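Local atomic coordinates of enterobactin synthetase component F-related protein (Vibrio cholerae serotype O1, PDB entry 4OXI), a protein that probably activates glycine with ATP as an adenylation-domain ligase, binding glycyl-adenosine-5'-phosphate, in a pathway that modifies lipopolysaccharide for antimicrobial peptide resistance. Residues I166-I171 against Q188-T193; Q95-V100 against C145-V150. All blocks are in the same frame, centred on the assembly; numbering follows the deposited sequence.

Contact 1: I166-I171 against Q188-T193; sequences IDRLHI and QHTFHT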
ATOM      1  N   ILE A 166      24.353   9.256  13.104  1.00 42.34           N
ATOM      2  CA  ILE A 166      25.782   9.588  13.018  1.00 46.14           C
ATOM      3  C   ILE A 166      26.304   9.624  11.574  1.00 47.41           C
ATOM      4  O   ILE A 166      27.124  10.479  11.217  1.00 47.94           O
ATOM      5  CB  ILE A 166      26.655   8.624  13.835  1.00 52.37           C
ATOM      6  CG1 ILE A 166      26.114   8.471  15.257  1.00 51.35           C
ATOM      7  CG2 ILE A 166      28.094   9.131  13.868  1.00 56.21           C
ATOM      8  CD1 ILE A 166      26.246   9.738  16.088  1.00 48.22           C
ATOM      9  N   ASP A 167      25.820   8.698  10.750  1.00 45.71           N
ATOM     10  CA  ASP A 167      26.199   8.638   9.339  1.00 40.45           C
ATOM     11  C   ASP A 167      25.686   9.857   8.565  1.00 34.35           C
ATOM     12  O   ASP A 167      24.602  10.349   8.845  1.00 36.53           O
ATOM     13  CB  ASP A 167      25.661   7.340   8.715  1.00 41.42           C
ATOM     14  CG  ASP A 167      26.296   6.088   9.320  1.00 52.67           C
ATOM     15  OD1 ASP A 167      27.530   6.083   9.529  1.00 51.91           O
ATOM     16  OD2 ASP A 167      25.560   5.111   9.592  1.00 62.59           O
ATOM     17  N   ARG A 168      26.462  10.340   7.600  1.00 29.52           N
ATOM     18  CA  ARG A 168      26.049  11.470   6.771  1.00 26.69           C
ATOM     19  C   ARG A 168      24.805  11.134   5.950  1.00 30.79           C
ATOM     20  O   ARG A 168      24.810  10.181   5.168  1.00 27.45           O
ATOM     21  CB  ARG A 168      27.183  11.906   5.824  1.00 26.29           C
ATOM     22  CG  ARG A 168      26.781  13.019   4.835  1.00 23.11           C
ATOM     23  CD  ARG A 168      28.002  13.683   4.168  1.00 23.99           C
ATOM     24  NE  ARG A 168      28.928  14.234   5.161  1.00 27.90           N
ATOM     25  CZ  ARG A 168      28.822  15.451   5.704  1.00 29.86           C
ATOM     26  NH1 ARG A 168      27.829  16.266   5.344  1.00 22.59           N
ATOM     27  NH2 ARG A 168      29.707  15.856   6.615  1.00 25.93           N
ATOM     28  N   LEU A 169      23.741  11.921   6.121  1.00 27.54           N
ATOM     29  CA  LEU A 169      22.536  11.743   5.311  1.00 24.59           C
ATOM     30  C   LEU A 169      22.495  12.814   4.236  1.00 24.09           C
ATOM     31  O   LEU A 169      23.017  13.912   4.423  1.00 23.52           O
ATOM     32  CB  LEU A 169      21.273  11.826   6.168  1.00 24.44           C
ATOM     33  CG  LEU A 169      21.069  10.701   7.175  1.00 29.94           C
ATOM     34  CD1 LEU A 169      19.758  10.890   7.925  1.00 27.51           C
ATOM     35  CD2 LEU A 169      21.105   9.351   6.470  1.00 25.65           C
ATOM     36  N   HIS A 170      21.890  12.483   3.101  1.00 22.53           N
ATOM     37  CA  HIS A 170      21.727  13.442   2.020  1.00 23.83           C
ATOM     38  C   HIS A 170      20.258  13.806   1.856  1.00 24.17           C
ATOM     39  O   HIS A 170      19.416  12.959   1.510  1.00 23.41           O
ATOM     40  CB  HIS A 170      22.340  12.887   0.741  1.00 22.76           C
ATOM     41  CG  HIS A 170      23.829  12.757   0.818  1.00 26.95           C
ATOM     42  ND1 HIS A 170      24.687  13.720   0.325  1.00 23.86           N
ATOM     43  CD2 HIS A 170      24.613  11.799   1.374  1.00 22.10           C
ATOM     44  CE1 HIS A 170      25.935  13.351   0.559  1.00 24.36           C
ATOM     45  NE2 HIS A 170      25.917  12.188   1.185  1.00 26.18           N
ATOM     46  N   ILE A 171      19.964  15.070   2.147  1.00 23.72           N
ATOM     47  CA  ILE A 171      18.605  15.564   2.262  1.00 19.75           C
ATOM     48  C   ILE A 171      18.229  16.321   0.997  1.00 24.38           C
ATOM     49  O   ILE A 171      18.962  17.219   0.573  1.00 21.85           O
ATOM     50  CB  ILE A 171      18.501  16.523   3.444  1.00 23.45           C
ATOM     51  CG1 ILE A 171      19.095  15.884   4.697  1.00 19.87           C
ATOM     52  CG2 ILE A 171      17.061  16.950   3.673  1.00 21.46           C
ATOM     53  CD1 ILE A 171      18.420  14.595   5.110  1.00 25.26           C
ATOM     54  N   GLN A 188      27.270  17.911   9.634  1.00 27.10           N
ATOM     55  CA  GLN A 188      27.596  16.495   9.527  1.00 27.69           C
ATOM     56  C   GLN A 188      26.658  15.788   8.539  1.00 28.79           C
ATOM     57  O   GLN A 188      26.850  14.607   8.215  1.00 25.85           O
ATOM     58  CB  GLN A 188      27.580  15.811  10.898  1.00 27.11           C
ATOM     59  CG  GLN A 188      26.203  15.660  11.545  1.00 31.34           C
ATOM     60  CD  GLN A 188      25.788  16.898  12.351  1.00 34.10           C
ATOM     61  OE1 GLN A 188      26.066  18.032  11.955  1.00 30.39           O
ATOM     62  NE2 GLN A 188      25.115  16.677  13.479  1.00 31.23           N
ATOM     63  N   HIS A 189      25.653  16.519   8.058  1.00 23.47           N
ATOM     64  CA  HIS A 189      24.782  16.017   7.010  1.00 23.00           C
ATOM     65  C   HIS A 189      24.866  16.971   5.832  1.00 27.55           C
ATOM     66  O   HIS A 189      25.402  18.078   5.972  1.00 26.43           O
ATOM     67  CB  HIS A 189      23.343  15.888   7.517  1.00 19.72           C
ATOM     68  CG  HIS A 189      23.201  14.952   8.677  1.00 23.97           C
ATOM     69  ND1 HIS A 189      23.467  13.600   8.581  1.00 22.79           N
ATOM     70  CD2 HIS A 189      22.832  15.173   9.964  1.00 21.96           C
ATOM     71  CE1 HIS A 189      23.271  13.031   9.757  1.00 26.50           C
ATOM     72  NE2 HIS A 189      22.888  13.963  10.614  1.00 27.97           N
ATOM     73  N   THR A 190      24.346  16.551   4.678  1.00 22.91           N
ATOM     74  CA  THR A 190      24.448  17.350   3.451  1.00 23.10           C
ATOM     75  C   THR A 190      23.071  17.651   2.866  1.00 27.37           C
ATOM     76  O   THR A 190      22.260  16.742   2.663  1.00 26.65           O
ATOM     77  CB  THR A 190      25.288  16.606   2.390  1.00 23.44           C
ATOM     78  OG1 THR A 190      26.601  16.370   2.916  1.00 27.74           O
ATOM     79  CG2 THR A 190      25.376  17.408   1.077  1.00 24.57           C
ATOM     80  N   PHE A 191      22.817  18.921   2.579  1.00 25.04           N
ATOM     81  CA  PHE A 191      21.521  19.346   2.067  1.00 22.80           C
ATOM     82  C   PHE A 191      21.628  19.758   0.622  1.00 28.40           C
ATOM     83  O   PHE A 191      22.476  20.584   0.270  1.00 28.84           O
ATOM     84  CB  PHE A 191      20.992  20.517   2.895  1.00 26.02           C
ATOM     85  CG  PHE A 191      20.609  20.125   4.283  1.00 28.67           C
ATOM     86  CD1 PHE A 191      19.289  19.839   4.587  1.00 23.57           C
ATOM     87  CD2 PHE A 191      21.580  19.985   5.270  1.00 24.51           C
ATOM     88  CE1 PHE A 191      18.934  19.457   5.858  1.00 28.55           C
ATOM     89  CE2 PHE A 191      21.235  19.604   6.536  1.00 26.62           C
ATOM     90  CZ  PHE A 191      19.906  19.335   6.835  1.00 25.02           C
ATOM     91  N   HIS A 192      20.764  19.180  -0.209  1.00 21.87           N
ATOM     92  CA  HIS A 192      20.810  19.421  -1.637  1.00 25.72           C
ATOM     93  C   HIS A 192      19.540  20.149  -2.057  1.00 30.42           C
ATOM     94  O   HIS A 192      18.438  19.570  -2.035  1.00 33.11           O
ATOM     95  CB  HIS A 192      20.898  18.096  -2.414  1.00 21.63           C
ATOM     96  CG  HIS A 192      22.145  17.295  -2.158  1.00 23.93           C
ATOM     97  ND1 HIS A 192      23.324  17.502  -2.847  1.00 23.96           N
ATOM     98  CD2 HIS A 192      22.375  16.240  -1.335  1.00 24.27           C
ATOM     99  CE1 HIS A 192      24.232  16.633  -2.437  1.00 24.60           C
ATOM    100  NE2 HIS A 192      23.682  15.856  -1.520  1.00 23.95           N
ATOM    101  N   THR A 193      19.664  21.408  -2.444  1.00 32.48           N
ATOM    102  CA  THR A 193      18.527  22.054  -3.085  1.00 37.00           C
ATOM    103  C   THR A 193      18.649  21.814  -4.581  1.00 32.22           C
ATOM    104  O   THR A 193      19.663  22.148  -5.192  1.00 41.37           O
ATOM    105  CB  THR A 193      18.431  23.549  -2.769  1.00 37.82           C
ATOM    106  OG1 THR A 193      18.297  23.721  -1.353  1.00 40.94           O
ATOM    107  CG2 THR A 193      17.215  24.155  -3.461  1.00 35.56           C
TER
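Three backbone hydrogen bonds join Leu169-Ile171 to Thr190-His192: Thr190 N to Leu169 O, Ile171 N to Thr190 O (2.9 Å) and His192 N to Ile171 O. Thr190 thus uses both its N-H and its carbonyl, the pattern of parallel pairing, and His170 CA adds a C-H...O contact to Thr190 O. Just before the paired strands a side chain takes over the role of the backbone. His189 turns its ring edge to the loop, and ND1, acting as acceptor, receives Leu169 N (3.0 Å) close to the ring plane; NE2 bonds to Leu162 O, so this buried imidazole ties the loop to helix 155-164.

The pairing closes the beta-alpha-beta unit of strand 170-173, helix 180-185 and strand 190-193, and puts 190-193 at the margin of a five-stranded parallel sheet.

The side chains on the Thr190 side are polar, with Arg168 reaching over from the preceding loop; this partly exposed margin suits groups that can bond to one another. Arg168, extended at first with CG opposite the backbone N (chi1 175°) and then bent at chi3, sends NH1 to Thr190 OG1 (2.7 Å), which lies 24° out of the guanidinium plane. Gln188 O sits over the centre of one guanidinium face, while NH2 bonds to Pro187 O. Next along, His170 ND1 and His192 NE2 share a hydrogen bond of 3.0 Å; the rings meet rim to rim with planes 22° apart, and His192 ND1 bonds to Tyr91 OH.

The other face is apolar. Ile171 and Phe191 lie side by side, and Ile171 CG1 makes a CH-pi contact over the Phe191 ring, 4.1 Å from its centroid. A branched aliphatic residue and a flat aromatic suit this buried side, where Leu158 meets Ile171 and Leu162 meets Phe191.

Contact 2: Q95-V100 against C145-V150; sequences QGVQRV and CDSIMV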
ATOM      1  N   GLN A  95      24.577  11.911  -8.711  1.00 24.32           N
ATOM      2  CA  GLN A  95      25.023  11.589  -7.354  1.00 21.95           C
ATOM      3  C   GLN A  95      25.250  10.093  -7.170  1.00 21.34           C
ATOM      4  O   GLN A  95      25.824   9.674  -6.175  1.00 23.04           O
ATOM      5  CB  GLN A  95      23.986  12.055  -6.324  1.00 23.85           C
ATOM      6  CG  GLN A  95      23.968  13.561  -6.083  1.00 24.84           C
ATOM      7  CD  GLN A  95      25.218  14.030  -5.364  1.00 25.49           C
ATOM      8  OE1 GLN A  95      26.109  14.621  -5.968  1.00 28.54           O
ATOM      9  NE2 GLN A  95      25.296  13.751  -4.075  1.00 24.65           N
ATOM     10  N   GLY A  96      24.788   9.285  -8.115  1.00 22.66           N
ATOM     11  CA  GLY A  96      24.903   7.840  -7.970  1.00 22.73           C
ATOM     12  C   GLY A  96      23.995   7.282  -6.888  1.00 26.69           C
ATOM     13  O   GLY A  96      24.330   6.298  -6.227  1.00 28.46           O
ATOM     14  N   VAL A  97      22.848   7.932  -6.706  1.00 25.95           N
ATOM     15  CA  VAL A  97      21.828   7.501  -5.766  1.00 26.72           C
ATOM     16  C   VAL A  97      20.988   6.438  -6.430  1.00 24.10           C
ATOM     17  O   VAL A  97      20.576   6.615  -7.574  1.00 27.33           O
ATOM     18  CB  VAL A  97      20.909   8.691  -5.397  1.00 26.95           C
ATOM     19  CG1 VAL A  97      19.729   8.227  -4.570  1.00 25.01           C
ATOM     20  CG2 VAL A  97      21.694   9.737  -4.631  1.00 23.50           C
ATOM     21  N   GLN A  98      20.718   5.340  -5.727  1.00 23.51           N
ATOM     22  CA  GLN A  98      19.787   4.327  -6.238  1.00 22.66           C
ATOM     23  C   GLN A  98      18.498   4.280  -5.412  1.00 24.27           C
ATOM     24  O   GLN A  98      17.403   4.105  -5.959  1.00 24.04           O
ATOM     25  CB  GLN A  98      20.438   2.937  -6.266  1.00 24.00           C
ATOM     26  CG  GLN A  98      19.435   1.803  -6.574  1.00 25.30           C
ATOM     27  CD  GLN A  98      18.802   1.919  -7.963  1.00 26.57           C
ATOM     28  OE1 GLN A  98      19.462   2.321  -8.925  1.00 30.37           O
ATOM     29  NE2 GLN A  98      17.516   1.567  -8.074  1.00 22.42           N
ATOM     30  N   ARG A  99      18.625   4.441  -4.096  1.00 21.40           N
ATOM     31  CA  ARG A  99      17.473   4.353  -3.205  1.00 22.39           C
ATOM     32  C   ARG A  99      17.192   5.681  -2.500  1.00 23.24           C
ATOM     33  O   ARG A  99      18.089   6.274  -1.890  1.00 21.39           O
ATOM     34  CB  ARG A  99      17.677   3.235  -2.173  1.00 21.98           C
ATOM     35  CG  ARG A  99      17.921   1.855  -2.806  1.00 22.66           C
ATOM     36  CD  ARG A  99      17.965   0.752  -1.757  1.00 24.27           C
ATOM     37  NE  ARG A  99      18.021  -0.568  -2.377  1.00 25.22           N
ATOM     38  CZ  ARG A  99      18.136  -1.705  -1.697  1.00 25.69           C
ATOM     39  NH1 ARG A  99      18.193  -1.688  -0.376  1.00 28.38           N
ATOM     40  NH2 ARG A  99      18.199  -2.856  -2.339  1.00 27.74           N
ATOM     41  N   VAL A 100      15.951   6.151  -2.584  1.00 20.63           N
ATOM     42  CA  VAL A 100      15.578   7.386  -1.909  1.00 20.98           C
ATOM     43  C   VAL A 100      14.426   7.130  -0.965  1.00 17.18           C
ATOM     44  O   VAL A 100      13.401   6.569  -1.355  1.00 18.54           O
ATOM     45  CB  VAL A 100      15.147   8.475  -2.907  1.00 22.28           C
ATOM     46  CG1 VAL A 100      14.788   9.765  -2.160  1.00 23.67           C
ATOM     47  CG2 VAL A 100      16.254   8.753  -3.873  1.00 27.58           C
ATOM     48  N   CYS A 145      19.893   3.016   2.787  1.00 27.76           N
ATOM     49  CA  CYS A 145      19.504   4.232   2.105  1.00 25.76           C
ATOM     50  C   CYS A 145      20.007   5.428   2.895  1.00 25.40           C
ATOM     51  O   CYS A 145      19.769   5.526   4.099  1.00 26.65           O
ATOM     52  CB  CYS A 145      17.976   4.269   2.009  1.00 21.97           C
ATOM     53  SG  CYS A 145      17.303   5.869   1.570  1.00 25.33           S
ATOM     54  N   ASP A 146      20.714   6.338   2.238  1.00 21.75           N
ATOM     55  CA  ASP A 146      21.174   7.532   2.934  1.00 26.76           C
ATOM     56  C   ASP A 146      20.670   8.806   2.263  1.00 25.71           C
ATOM     57  O   ASP A 146      21.308   9.848   2.379  1.00 28.61           O
ATOM     58  CB  ASP A 146      22.702   7.555   3.021  1.00 28.48           C
ATOM     59  CG  ASP A 146      23.369   7.636   1.656  1.00 39.00           C
ATOM     60  OD1 ASP A 146      22.659   7.597   0.616  1.00 37.19           O
ATOM     61  OD2 ASP A 146      24.620   7.735   1.620  1.00 49.52           O
ATOM     62  N   SER A 147      19.552   8.713   1.541  1.00 22.84           N
ATOM     63  CA  SER A 147      19.004   9.867   0.829  1.00 22.53           C
ATOM     64  C   SER A 147      17.540  10.027   1.179  1.00 19.88           C
ATOM     65  O   SER A 147      16.775   9.062   1.134  1.00 21.89           O
ATOM     66  CB  SER A 147      19.165   9.697  -0.679  1.00 23.87           C
ATOM     67  OG  SER A 147      20.540   9.551  -1.015  1.00 26.71           O
ATOM     68  N   ILE A 148      17.152  11.240   1.560  1.00 21.42           N
ATOM     69  CA  ILE A 148      15.792  11.475   2.009  1.00 21.01           C
ATOM     70  C   ILE A 148      15.183  12.710   1.363  1.00 24.31           C
ATOM     71  O   ILE A 148      15.776  13.804   1.416  1.00 19.65           O
ATOM     72  CB  ILE A 148      15.737  11.657   3.527  1.00 22.45           C
ATOM     73  CG1 ILE A 148      16.526  10.558   4.229  1.00 22.60           C
ATOM     74  CG2 ILE A 148      14.277  11.617   4.023  1.00 18.85           C
ATOM     75  CD1 ILE A 148      16.411  10.642   5.777  1.00 28.86           C
ATOM     76  N   MET A 149      14.006  12.529   0.759  1.00 18.75           N
ATOM     77  CA  MET A 149      13.237  13.649   0.225  1.00 21.11           C
ATOM     78  C   MET A 149      12.314  14.198   1.295  1.00 20.94           C
ATOM     79  O   MET A 149      11.524  13.452   1.894  1.00 19.37           O
ATOM     80  CB  MET A 149      12.371  13.202  -0.953  1.00 23.09           C
ATOM     81  CG  MET A 149      11.627  14.349  -1.600  1.00 22.90           C
ATOM     82  SD  MET A 149      12.687  15.171  -2.791  1.00 25.18           S
ATOM     83  CE  MET A 149      11.610  16.508  -3.306  1.00 21.56           C
ATOM     84  N   VAL A 150      12.390  15.503   1.524  1.00 18.53           N
ATOM     85  CA  VAL A 150      11.606  16.128   2.580  1.00 21.17           C
ATOM     86  C   VAL A 150      10.808  17.280   1.997  1.00 22.50           C
ATOM     87  O   VAL A 150      10.909  17.570   0.797  1.00 23.57           O
ATOM     88  CB  VAL A 150      12.517  16.629   3.739  1.00 21.38           C
ATOM     89  CG1 VAL A 150      13.417  15.506   4.220  1.00 21.22           C
ATOM     90  CG2 VAL A 150      13.377  17.815   3.291  1.00 18.79           C
TER
HETATM   91  O   HOH W   1      20.594   6.544  -0.949  1.00 34.49           O
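Cys145 points toward 95-100, and its SG lies 3.6 Å from Arg99 O, where strands 99-102 and 147-149 begin to run side by side in the five-stranded parallel sheet. SG is opposite the backbone N (chi1 165°), a torsion that also lets it accept a weak hydrogen bond from Ser147 N. A sulfur suits this buried spot, since it can pack against Ile125 and still take up an N-H. Asp146 enters through its backbone: its N donates to a water that donates in turn to Arg99 O at 2.7 Å and shares a hydrogen bond of 3.0 Å with Ser147 OG. The water bridges the segments where Arg99 O and Ser147 N stand too far apart for a direct bond. Ser147 is small enough for CB to approach Arg99 O at 3.8 Å, while OG touches both methyls of Val97, CG2 at 3.8 Å. Ser147 lies level with Val100 and is bonded through its backbone to Ala101, one residue beyond the segment. Beta-branched Val100 fits the strand and also packs on Trp92. Met149 leads its chain away to Leu88 of helix 78-95, but meets Val100 through its CB, 4.4 Å from Val100 CG1.

Both contacts belong to one parallel sheet, with strand 147-149 of contact 2 lying next to strand 170-173 of contact 1. His170 N and O probably bond to Asp146 O and Ile148 N, each at 2.8 Å, so strands 147-149 and 170-173 are probably joined directly through their backbones. Contact 2 is buried and interior: mostly small or apolar side chains, with one bridging water, and no clear direct hydrogen bond between its segments. Contact 1, at the sheet's outermost strand, is only partly buried; it has three direct backbone hydrogen bonds and a polar face of arginine, threonine and histidines. On the apolar side, Ile171 CG2 packs against Val150 CG2 and carries the hydrophobic layer across.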